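Local coordinates for 4-hydroxybutyrate CoA-transferase (Porphyromonas gingivalis, PDB 3EH7), which probably transfers coenzyme A between an acyl-CoA and a carboxylic acid such as acetate or 4-hydroxybutyrate, at residues E424-K427 with H428-K431. Residues are numbered along the deposited sequence; the frame is centred on the assembly and turned at random.
Sequences ELTK and HLRK
His428 and Glu424 meet one turn apart on the C-terminal helix 419-433, in regular alpha-helical i to i+4 spacing. Glu424 O accepts two hydrogen bonds from His428, whose backbone N and ND1 approach from opposite faces of the carbonyl plane. His428 N donates to Glu424 O at 3.2 Å. His428 ND1 donates to Glu424 O at 3.0 Å, nearly straight (170°). The imidazole meets this oxygen edge-on, in its own plane, while ND1 sits above the carbonyl plane. His428 CG lies beside its own backbone N (chi1 -75°), which turns the ring back toward the preceding turn. This second bond should fix the rotation of the ring. The Glu424 carboxylate runs alongside, nearly coplanar with the imidazole (13°), and Glu424 OE2 lies 3.6 Å from His428 CE1.

Thr426 and Arg430 form the next such pair. Thr426 OG1 is hydrogen-bonded back to Arg422 O. Leu425 and Leu429 are buried, and both pack on Ile414 of helix 406-414, joining the last two helices of the chain. Thr426 CG2 is anti to its own backbone N and lies over one face of the Arg430 guanidinium, offset toward its rim, 3.7 Å from Arg430 NH1.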
loop_
_atom_site.group_PDB
_atom_site.type_symbol
_atom_site.label_atom_id
_atom_site.label_comp_id
_atom_site.label_asym_id
_atom_site.label_seq_id
_atom_site.Cartn_x
_atom_site.Cartn_y
_atom_site.Cartn_z
ATOM N N GLU A 424 10.250 -29.119 -7.687
ATOM C CA GLU A 424 9.287 -29.070 -6.603
ATOM C C GLU A 424 8.352 -27.854 -6.732
ATOM O O GLU A 424 7.165 -27.954 -6.449
ATOM C CB GLU A 424 10.002 -29.050 -5.256
ATOM C CG GLU A 424 9.034 -28.842 -4.098
ATOM C CD GLU A 424 9.369 -29.617 -2.827
ATOM O OE1 GLU A 424 10.544 -30.032 -2.623
ATOM O OE2 GLU A 424 8.423 -29.788 -2.021
ATOM N N LEU A 425 8.875 -26.710 -7.168
ATOM C CA LEU A 425 8.008 -25.554 -7.414
ATOM C C LEU A 425 6.971 -25.871 -8.506
ATOM O O LEU A 425 5.785 -25.539 -8.373
ATOM C CB LEU A 425 8.815 -24.312 -7.791
ATOM C CG LEU A 425 9.613 -23.644 -6.672
ATOM C CD1 LEU A 425 10.596 -22.669 -7.312
ATOM C CD2 LEU A 425 8.694 -22.915 -5.617
ATOM N N THR A 426 7.421 -26.530 -9.571
ATOM C CA THR A 426 6.542 -26.889 -10.673
ATOM C C THR A 426 5.435 -27.846 -10.237
ATOM O O THR A 426 4.308 -27.803 -10.750
ATOM C CB THR A 426 7.346 -27.488 -11.831
ATOM O OG1 THR A 426 8.226 -26.482 -12.331
ATOM C CG2 THR A 426 6.429 -27.961 -12.969
ATOM N N LYS A 427 5.734 -28.716 -9.280
ATOM C CA LYS A 427 4.690 -29.631 -8.864
ATOM C C LYS A 427 3.638 -28.910 -8.026
ATOM O O LYS A 427 2.459 -29.157 -8.218
ATOM C CB LYS A 427 5.248 -30.915 -8.257
ATOM C CG LYS A 427 5.554 -30.945 -6.791
ATOM C CD LYS A 427 6.032 -32.367 -6.440
ATOM C CE LYS A 427 7.503 -32.618 -6.841
ATOM N NZ LYS A 427 7.728 -34.012 -7.413
ATOM N N HIS A 428 4.033 -27.961 -7.182
ATOM C CA HIS A 428 3.046 -27.087 -6.537
ATOM C C HIS A 428 2.241 -26.303 -7.579
ATOM O O HIS A 428 1.038 -26.192 -7.471
ATOM C CB HIS A 428 3.701 -26.151 -5.523
ATOM C CG HIS A 428 4.101 -26.842 -4.255
ATOM N ND1 HIS A 428 5.302 -27.516 -4.120
ATOM C CD2 HIS A 428 3.450 -26.995 -3.073
ATOM C CE1 HIS A 428 5.385 -28.035 -2.907
ATOM N NE2 HIS A 428 4.275 -27.734 -2.251
ATOM N N LEU A 429 2.901 -25.779 -8.599
ATOM C CA LEU A 429 2.198 -25.139 -9.705
ATOM C C LEU A 429 1.125 -26.084 -10.239
ATOM O O LEU A 429 -0.016 -25.678 -10.422
ATOM C CB LEU A 429 3.186 -24.754 -10.817
ATOM C CG LEU A 429 2.687 -24.319 -12.200
ATOM C CD1 LEU A 429 2.152 -22.918 -12.178
ATOM C CD2 LEU A 429 3.805 -24.416 -13.223
ATOM N N ARG A 430 1.490 -27.347 -10.456
ATOM C CA ARG A 430 0.581 -28.315 -11.084
ATOM C C ARG A 430 -0.580 -28.722 -10.189
ATOM O O ARG A 430 -1.701 -28.828 -10.644
ATOM C CB ARG A 430 1.332 -29.559 -11.552
ATOM C CG ARG A 430 0.904 -29.948 -12.934
ATOM C CD ARG A 430 1.566 -29.038 -13.984
ATOM N NE ARG A 430 2.803 -29.637 -14.479
ATOM C CZ ARG A 430 3.635 -29.083 -15.360
ATOM N NH1 ARG A 430 4.728 -29.759 -15.727
ATOM N NH2 ARG A 430 3.391 -27.872 -15.872
ATOM N N LYS A 431 -0.285 -28.963 -8.921
ATOM C CA LYS A 431 -1.314 -29.211 -7.923
ATOM C C LYS A 431 -2.343 -28.075 -7.902
ATOM O O LYS A 431 -3.549 -28.324 -7.832
ATOM C CB LYS A 431 -0.674 -29.374 -6.541
ATOM C CG LYS A 431 -1.658 -29.655 -5.411
ATOM C CD LYS A 431 -0.944 -30.087 -4.132
ATOM C CE LYS A 431 0.019 -29.024 -3.635
ATOM N NZ LYS A 431 0.723 -29.460 -2.399
#